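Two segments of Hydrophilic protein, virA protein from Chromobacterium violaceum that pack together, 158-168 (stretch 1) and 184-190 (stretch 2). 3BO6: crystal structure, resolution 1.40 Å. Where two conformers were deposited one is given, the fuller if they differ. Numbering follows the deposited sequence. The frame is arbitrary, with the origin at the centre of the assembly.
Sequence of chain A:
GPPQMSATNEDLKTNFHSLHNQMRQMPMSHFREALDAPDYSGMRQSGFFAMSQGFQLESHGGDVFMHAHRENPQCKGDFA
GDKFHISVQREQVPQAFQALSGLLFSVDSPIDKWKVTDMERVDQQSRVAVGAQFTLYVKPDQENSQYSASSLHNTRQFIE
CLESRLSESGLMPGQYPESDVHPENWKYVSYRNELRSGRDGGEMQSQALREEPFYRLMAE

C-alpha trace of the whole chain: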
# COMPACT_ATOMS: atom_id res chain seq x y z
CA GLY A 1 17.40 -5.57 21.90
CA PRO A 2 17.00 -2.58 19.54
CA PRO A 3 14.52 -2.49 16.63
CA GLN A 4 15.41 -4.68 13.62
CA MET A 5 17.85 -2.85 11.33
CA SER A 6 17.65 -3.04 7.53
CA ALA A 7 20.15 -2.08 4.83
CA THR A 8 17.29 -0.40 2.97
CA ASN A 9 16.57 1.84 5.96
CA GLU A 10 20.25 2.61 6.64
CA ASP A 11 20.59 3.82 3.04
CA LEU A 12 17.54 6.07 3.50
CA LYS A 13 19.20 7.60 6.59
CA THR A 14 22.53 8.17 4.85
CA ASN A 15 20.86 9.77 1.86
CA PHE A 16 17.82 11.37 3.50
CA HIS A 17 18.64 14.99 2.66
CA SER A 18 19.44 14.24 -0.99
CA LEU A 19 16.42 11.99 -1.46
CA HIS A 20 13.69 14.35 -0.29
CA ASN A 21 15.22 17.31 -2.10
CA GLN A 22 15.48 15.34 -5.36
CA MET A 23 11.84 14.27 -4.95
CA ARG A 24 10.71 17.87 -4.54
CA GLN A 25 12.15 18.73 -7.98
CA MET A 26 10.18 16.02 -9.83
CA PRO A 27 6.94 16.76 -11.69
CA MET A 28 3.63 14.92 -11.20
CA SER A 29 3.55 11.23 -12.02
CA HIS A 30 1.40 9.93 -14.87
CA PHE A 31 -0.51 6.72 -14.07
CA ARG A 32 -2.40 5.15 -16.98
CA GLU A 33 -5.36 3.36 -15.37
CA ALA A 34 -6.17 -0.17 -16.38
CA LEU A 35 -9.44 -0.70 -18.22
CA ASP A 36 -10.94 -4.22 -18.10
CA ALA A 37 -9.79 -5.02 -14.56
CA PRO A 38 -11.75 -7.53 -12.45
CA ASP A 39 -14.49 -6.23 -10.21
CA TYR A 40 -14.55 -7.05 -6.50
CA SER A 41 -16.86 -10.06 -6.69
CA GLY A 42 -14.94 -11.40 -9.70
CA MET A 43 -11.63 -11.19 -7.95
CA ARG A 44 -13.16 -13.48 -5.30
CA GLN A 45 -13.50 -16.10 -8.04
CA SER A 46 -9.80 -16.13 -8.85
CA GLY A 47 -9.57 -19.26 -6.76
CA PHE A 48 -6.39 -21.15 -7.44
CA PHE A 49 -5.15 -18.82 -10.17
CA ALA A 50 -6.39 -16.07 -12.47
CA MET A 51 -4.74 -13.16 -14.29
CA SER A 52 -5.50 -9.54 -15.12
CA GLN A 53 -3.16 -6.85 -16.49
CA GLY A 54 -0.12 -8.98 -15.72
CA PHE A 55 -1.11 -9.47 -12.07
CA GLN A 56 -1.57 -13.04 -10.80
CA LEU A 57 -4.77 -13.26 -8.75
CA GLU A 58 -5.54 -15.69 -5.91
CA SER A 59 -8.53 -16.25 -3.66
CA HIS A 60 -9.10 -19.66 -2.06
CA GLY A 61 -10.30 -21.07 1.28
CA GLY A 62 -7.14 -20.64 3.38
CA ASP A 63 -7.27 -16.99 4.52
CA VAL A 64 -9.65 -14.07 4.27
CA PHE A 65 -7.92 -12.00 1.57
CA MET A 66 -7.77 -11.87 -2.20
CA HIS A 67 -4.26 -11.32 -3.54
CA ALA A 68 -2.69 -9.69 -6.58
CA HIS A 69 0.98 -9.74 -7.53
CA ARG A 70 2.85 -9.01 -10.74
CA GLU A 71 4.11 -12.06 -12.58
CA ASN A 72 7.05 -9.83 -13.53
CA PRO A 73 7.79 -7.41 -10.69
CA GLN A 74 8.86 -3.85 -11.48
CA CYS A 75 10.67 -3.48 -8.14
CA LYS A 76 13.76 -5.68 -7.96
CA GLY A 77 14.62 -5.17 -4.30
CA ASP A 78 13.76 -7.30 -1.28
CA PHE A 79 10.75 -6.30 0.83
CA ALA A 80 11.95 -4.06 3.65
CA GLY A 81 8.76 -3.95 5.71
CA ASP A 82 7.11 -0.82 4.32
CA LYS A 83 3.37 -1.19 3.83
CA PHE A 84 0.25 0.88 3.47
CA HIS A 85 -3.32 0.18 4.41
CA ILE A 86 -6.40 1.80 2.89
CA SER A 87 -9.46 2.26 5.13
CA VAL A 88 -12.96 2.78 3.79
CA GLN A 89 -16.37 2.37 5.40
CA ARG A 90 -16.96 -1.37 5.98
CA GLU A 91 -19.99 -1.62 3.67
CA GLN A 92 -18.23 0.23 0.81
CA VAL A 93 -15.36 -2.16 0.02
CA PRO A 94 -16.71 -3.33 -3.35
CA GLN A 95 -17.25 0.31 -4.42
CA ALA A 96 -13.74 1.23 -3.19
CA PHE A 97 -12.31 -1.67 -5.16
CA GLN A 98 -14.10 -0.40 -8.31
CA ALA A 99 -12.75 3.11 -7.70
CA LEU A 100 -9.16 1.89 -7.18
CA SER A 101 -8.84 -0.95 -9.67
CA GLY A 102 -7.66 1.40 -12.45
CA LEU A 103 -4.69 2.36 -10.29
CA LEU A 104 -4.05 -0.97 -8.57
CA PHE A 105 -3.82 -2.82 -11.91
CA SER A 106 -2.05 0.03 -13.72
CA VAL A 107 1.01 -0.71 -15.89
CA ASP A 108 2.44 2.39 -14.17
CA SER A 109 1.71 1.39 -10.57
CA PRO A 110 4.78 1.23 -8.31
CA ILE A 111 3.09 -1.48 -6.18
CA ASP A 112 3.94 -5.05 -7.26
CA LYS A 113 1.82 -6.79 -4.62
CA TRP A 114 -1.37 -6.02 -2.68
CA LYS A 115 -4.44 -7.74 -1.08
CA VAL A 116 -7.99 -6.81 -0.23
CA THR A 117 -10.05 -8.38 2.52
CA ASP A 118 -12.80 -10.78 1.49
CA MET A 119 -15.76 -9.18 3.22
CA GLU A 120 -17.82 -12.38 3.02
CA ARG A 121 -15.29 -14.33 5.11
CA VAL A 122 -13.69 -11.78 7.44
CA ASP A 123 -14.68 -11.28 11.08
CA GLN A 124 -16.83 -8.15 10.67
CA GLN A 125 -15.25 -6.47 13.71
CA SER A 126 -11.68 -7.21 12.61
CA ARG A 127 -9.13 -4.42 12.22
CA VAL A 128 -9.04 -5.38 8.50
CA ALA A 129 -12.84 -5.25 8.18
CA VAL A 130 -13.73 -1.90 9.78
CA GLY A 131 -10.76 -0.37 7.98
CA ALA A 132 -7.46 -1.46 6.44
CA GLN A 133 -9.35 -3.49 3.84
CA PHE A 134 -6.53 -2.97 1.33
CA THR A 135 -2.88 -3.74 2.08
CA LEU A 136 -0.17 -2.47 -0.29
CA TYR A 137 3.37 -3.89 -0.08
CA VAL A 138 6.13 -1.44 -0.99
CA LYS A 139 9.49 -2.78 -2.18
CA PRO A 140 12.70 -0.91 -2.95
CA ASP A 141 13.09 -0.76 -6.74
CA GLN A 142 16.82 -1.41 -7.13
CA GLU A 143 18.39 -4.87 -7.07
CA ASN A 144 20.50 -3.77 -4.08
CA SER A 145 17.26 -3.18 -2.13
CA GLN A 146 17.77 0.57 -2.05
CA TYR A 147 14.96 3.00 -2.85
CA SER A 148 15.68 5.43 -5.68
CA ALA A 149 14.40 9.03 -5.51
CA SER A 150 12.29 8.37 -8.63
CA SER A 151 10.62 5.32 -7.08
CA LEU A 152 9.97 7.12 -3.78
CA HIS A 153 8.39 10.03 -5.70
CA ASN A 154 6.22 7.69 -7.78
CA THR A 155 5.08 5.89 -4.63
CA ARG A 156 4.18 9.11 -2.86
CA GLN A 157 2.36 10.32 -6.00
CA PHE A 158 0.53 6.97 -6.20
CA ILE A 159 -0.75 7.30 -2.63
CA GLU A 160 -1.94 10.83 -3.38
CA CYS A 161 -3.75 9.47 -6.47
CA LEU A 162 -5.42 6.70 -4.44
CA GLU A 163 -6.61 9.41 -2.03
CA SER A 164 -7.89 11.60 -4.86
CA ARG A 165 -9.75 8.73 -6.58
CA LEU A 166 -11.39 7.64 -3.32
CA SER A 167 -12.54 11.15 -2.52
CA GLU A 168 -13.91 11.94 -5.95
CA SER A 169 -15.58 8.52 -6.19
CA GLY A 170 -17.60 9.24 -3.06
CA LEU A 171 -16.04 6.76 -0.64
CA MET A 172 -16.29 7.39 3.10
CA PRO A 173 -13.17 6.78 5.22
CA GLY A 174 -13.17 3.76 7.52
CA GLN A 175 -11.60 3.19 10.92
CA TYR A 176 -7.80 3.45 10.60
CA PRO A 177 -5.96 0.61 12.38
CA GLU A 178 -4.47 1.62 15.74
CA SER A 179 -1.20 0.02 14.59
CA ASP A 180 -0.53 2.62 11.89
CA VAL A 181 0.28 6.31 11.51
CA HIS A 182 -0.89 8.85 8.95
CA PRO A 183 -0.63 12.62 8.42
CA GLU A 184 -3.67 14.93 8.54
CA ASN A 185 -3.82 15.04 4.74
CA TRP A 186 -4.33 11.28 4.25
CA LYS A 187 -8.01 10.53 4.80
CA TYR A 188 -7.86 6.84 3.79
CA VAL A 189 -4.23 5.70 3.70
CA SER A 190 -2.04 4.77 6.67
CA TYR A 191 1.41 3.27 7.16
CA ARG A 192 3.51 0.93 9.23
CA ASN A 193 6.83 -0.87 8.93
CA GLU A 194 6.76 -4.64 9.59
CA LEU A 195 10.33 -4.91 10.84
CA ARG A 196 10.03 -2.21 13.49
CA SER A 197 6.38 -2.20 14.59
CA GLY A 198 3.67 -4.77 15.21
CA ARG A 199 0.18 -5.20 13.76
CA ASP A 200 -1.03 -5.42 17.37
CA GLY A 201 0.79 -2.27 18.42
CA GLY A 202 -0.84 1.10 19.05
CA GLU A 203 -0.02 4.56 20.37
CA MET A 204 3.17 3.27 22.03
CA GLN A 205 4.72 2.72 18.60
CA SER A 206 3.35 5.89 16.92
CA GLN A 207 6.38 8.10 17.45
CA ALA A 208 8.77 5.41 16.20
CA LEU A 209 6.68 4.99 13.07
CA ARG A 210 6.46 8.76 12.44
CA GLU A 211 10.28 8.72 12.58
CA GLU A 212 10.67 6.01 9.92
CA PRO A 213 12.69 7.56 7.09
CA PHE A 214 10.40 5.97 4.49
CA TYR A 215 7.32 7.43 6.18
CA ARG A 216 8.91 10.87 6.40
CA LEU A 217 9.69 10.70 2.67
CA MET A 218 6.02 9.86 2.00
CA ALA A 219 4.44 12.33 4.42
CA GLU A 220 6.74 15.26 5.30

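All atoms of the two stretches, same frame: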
# COMPACT_ATOMS: atom_id res chain seq x y z
N PHE A 158 1.54 8.02 -6.08
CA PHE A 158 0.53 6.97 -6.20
C PHE A 158 -0.44 7.04 -5.02
O PHE A 158 -1.66 6.96 -5.20
CB PHE A 158 1.22 5.59 -6.32
CG PHE A 158 0.30 4.46 -6.66
CD1 PHE A 158 -0.21 4.34 -7.95
CD2 PHE A 158 -0.00 3.49 -5.72
CE1 PHE A 158 -1.03 3.26 -8.29
CE2 PHE A 158 -0.81 2.40 -6.04
CZ PHE A 158 -1.34 2.30 -7.33
N ILE A 159 0.10 7.21 -3.82
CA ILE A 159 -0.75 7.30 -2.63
C ILE A 159 -1.66 8.52 -2.74
O ILE A 159 -2.86 8.44 -2.45
CB ILE A 159 0.09 7.35 -1.31
CG1 ILE A 159 0.40 5.93 -0.82
CG2 ILE A 159 -0.67 8.09 -0.21
CD1 ILE A 159 0.66 4.92 -1.91
N GLU A 160 -1.12 9.64 -3.20
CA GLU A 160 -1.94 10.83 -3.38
C GLU A 160 -3.03 10.61 -4.45
O GLU A 160 -4.14 11.13 -4.34
CB GLU A 160 -1.05 12.06 -3.60
CG GLU A 160 -0.26 12.40 -2.30
CD GLU A 160 0.96 13.31 -2.50
OE1 GLU A 160 1.28 13.67 -3.65
OE2 GLU A 160 1.60 13.65 -1.48
N CYS A 161 -2.74 9.81 -5.47
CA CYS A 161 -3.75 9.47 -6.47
C CYS A 161 -4.83 8.53 -5.94
O CYS A 161 -6.01 8.63 -6.30
CB CYS A 161 -3.07 8.83 -7.66
SG CYS A 161 -3.97 9.15 -9.12
N LEU A 162 -4.45 7.60 -5.07
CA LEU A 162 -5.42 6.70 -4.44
C LEU A 162 -6.38 7.56 -3.61
O LEU A 162 -7.60 7.37 -3.66
CB LEU A 162 -4.71 5.67 -3.55
CG LEU A 162 -3.81 4.66 -4.26
CD1 LEU A 162 -2.99 3.88 -3.23
CD2 LEU A 162 -4.59 3.69 -5.17
N GLU A 163 -5.82 8.51 -2.86
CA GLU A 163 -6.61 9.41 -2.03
C GLU A 163 -7.56 10.22 -2.91
O GLU A 163 -8.73 10.35 -2.59
CB GLU A 163 -5.70 10.36 -1.24
CG GLU A 163 -4.96 9.72 -0.07
CD GLU A 163 -5.76 9.74 1.22
OE1 GLU A 163 -6.52 10.71 1.47
OE2 GLU A 163 -5.63 8.78 2.02
N SER A 164 -7.04 10.78 -4.00
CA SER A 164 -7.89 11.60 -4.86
C SER A 164 -9.02 10.78 -5.51
O SER A 164 -10.16 11.24 -5.54
CB SER A 164 -7.07 12.39 -5.90
OG SER A 164 -6.46 11.55 -6.86
N ARG A 165 -8.72 9.57 -5.98
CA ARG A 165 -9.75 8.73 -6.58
C ARG A 165 -10.81 8.33 -5.57
O ARG A 165 -11.99 8.28 -5.90
CB ARG A 165 -9.17 7.47 -7.26
CG ARG A 165 -8.71 7.62 -8.74
CD ARG A 165 -9.82 8.12 -9.67
NE ARG A 165 -9.52 7.83 -11.08
CZ ARG A 165 -9.98 8.54 -12.12
NH1 ARG A 165 -10.72 9.63 -11.93
NH2 ARG A 165 -9.67 8.16 -13.35
N LEU A 166 -10.41 8.04 -4.33
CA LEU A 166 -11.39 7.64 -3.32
C LEU A 166 -12.32 8.78 -3.01
O LEU A 166 -13.54 8.60 -2.97
CB LEU A 166 -10.71 7.11 -2.05
CG LEU A 166 -10.06 5.75 -2.27
CD1 LEU A 166 -9.03 5.47 -1.17
CD2 LEU A 166 -11.15 4.63 -2.34
N SER A 167 -11.75 9.97 -2.83
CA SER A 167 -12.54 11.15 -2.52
C SER A 167 -13.52 11.48 -3.63
O SER A 167 -14.72 11.66 -3.39
CB SER A 167 -11.62 12.34 -2.27
OG SER A 167 -10.99 12.24 -1.01
N GLU A 168 -13.02 11.52 -4.86
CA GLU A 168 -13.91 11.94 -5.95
C GLU A 168 -14.88 10.86 -6.38
O GLU A 168 -15.83 11.15 -7.10
CB GLU A 168 -13.11 12.47 -7.13
CG GLU A 168 -12.37 11.43 -7.89
CD GLU A 168 -11.43 12.04 -8.90
OE1 GLU A 168 -11.33 13.29 -8.94
OE2 GLU A 168 -10.78 11.27 -9.65
N GLU A 184 -2.33 14.35 8.65
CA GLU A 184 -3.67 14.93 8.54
C GLU A 184 -4.23 14.88 7.12
O GLU A 184 -5.45 14.73 6.94
CB GLU A 184 -3.67 16.37 9.05
CG GLU A 184 -3.12 16.53 10.46
CD GLU A 184 -2.55 17.92 10.70
OE1 GLU A 184 -3.05 18.88 10.08
OE2 GLU A 184 -1.60 18.04 11.50
N ASN A 185 -3.36 14.97 6.12
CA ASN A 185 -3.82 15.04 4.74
C ASN A 185 -4.11 13.69 4.06
O ASN A 185 -4.55 13.66 2.92
CB ASN A 185 -2.84 15.84 3.89
CG ASN A 185 -1.42 15.39 4.06
OD1 ASN A 185 -0.83 15.55 5.14
ND2 ASN A 185 -0.85 14.82 3.01
N TRP A 186 -3.87 12.58 4.76
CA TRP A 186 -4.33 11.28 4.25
C TRP A 186 -5.62 10.91 4.97
O TRP A 186 -5.62 10.69 6.18
CB TRP A 186 -3.31 10.15 4.43
CG TRP A 186 -1.99 10.31 3.78
CD1 TRP A 186 -1.61 11.29 2.91
CD2 TRP A 186 -0.86 9.47 3.96
NE1 TRP A 186 -0.30 11.10 2.54
CE2 TRP A 186 0.19 10.00 3.18
CE3 TRP A 186 -0.62 8.32 4.72
CZ2 TRP A 186 1.46 9.41 3.13
CZ3 TRP A 186 0.64 7.74 4.68
CH2 TRP A 186 1.66 8.28 3.89
N LYS A 187 -6.71 10.84 4.22
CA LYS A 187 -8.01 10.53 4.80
C LYS A 187 -8.30 9.03 4.80
O LYS A 187 -9.18 8.58 5.52
CB LYS A 187 -9.14 11.24 4.03
CG LYS A 187 -8.99 12.76 3.95
CD LYS A 187 -8.73 13.38 5.32
CE LYS A 187 -8.74 14.91 5.26
NZ LYS A 187 -8.49 15.51 6.59
N TYR A 188 -7.59 8.28 3.95
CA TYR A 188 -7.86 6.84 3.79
C TYR A 188 -6.63 5.97 4.03
O TYR A 188 -6.74 4.84 4.51
CB TYR A 188 -8.38 6.55 2.38
CG TYR A 188 -9.56 7.36 1.94
CD1 TYR A 188 -10.87 6.88 2.10
CD2 TYR A 188 -9.39 8.59 1.31
CE1 TYR A 188 -11.97 7.62 1.68
CE2 TYR A 188 -10.49 9.34 0.89
CZ TYR A 188 -11.76 8.85 1.08
OH TYR A 188 -12.84 9.58 0.65
N VAL A 189 -5.47 6.47 3.65
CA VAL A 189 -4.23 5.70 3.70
C VAL A 189 -3.52 5.85 5.05
O VAL A 189 -3.53 6.92 5.68
CB VAL A 189 -3.29 6.14 2.56
CG1 VAL A 189 -1.94 5.43 2.67
CG2 VAL A 189 -3.94 5.85 1.20
N SER A 190 -2.92 4.75 5.50
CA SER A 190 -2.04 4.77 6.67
C SER A 190 -0.86 3.85 6.47
O SER A 190 -0.84 3.06 5.51
CB SER A 190 -2.81 4.46 7.97
OG SER A 190 -3.40 3.17 7.91
O HOH W 1 1.78 12.66 1.16

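Stretch 1 is helical throughout. Stretch 2 is mostly loop and enters a strand at Val-189. Together they bury 471 Å² of surface, counting both sides.

Phe-158, at the start, does not reach the partner. Ile-159 points toward it. Ile-159 CG2 lies over one face of the Trp-186 indole, 4.2 Å from the centroid of the five-membered ring. Ile-159 CG2 is also 4.1 Å from Val-189 CG1. A branched aliphatic side chain suits this buried spot, where it can touch an aromatic face and a valine at once.

Glu-160 makes no direct contact, but a water bridges the gap. The water donates to Glu-160 OE2 at 2.8 Å and accepts from Trp-186 NE1 at 2.9 Å. The indole nitrogen thus has a polar partner although the residue is buried.

Glu-163 is the centre of the contact. Its CB points sideways, but chi1 and chi2 are both m and the carboxylate comes nearer to stretch 2. Three successive backbone amides converge on it. Lys-187 N donates to Glu-163 OE1 at 2.8 Å. Tyr-188 N and Val-189 N each donate to Glu-163 OE2, also at 2.8 Å. A carboxylate suits this place because its two oxygens can accept several hydrogen bonds. These bonds offset the cost of burying the acid and tie the helix to the backbone of stretch 2, from the loop into the first strand residue.

Leu-166, one helical turn on, points toward stretch 2 and covers one face of the Tyr-188 ring. Leu-166 CB sits 3.7 Å from the ring centroid, nearly along the ring normal, and Leu-166 CD1 is 3.7 Å from Tyr-188 CG. Ser-167 meets the edge of that ring, with Ser-167 OG 3.5 Å from Tyr-188 CE2. Ser-167 is exposed, and its polar hydroxyl suits a position open to solvent. Glu-168 points away and pairs instead with Arg-165, through a salt bridge from NH1 of Arg-165 to OE2 of Glu-168 at 2.8 Å.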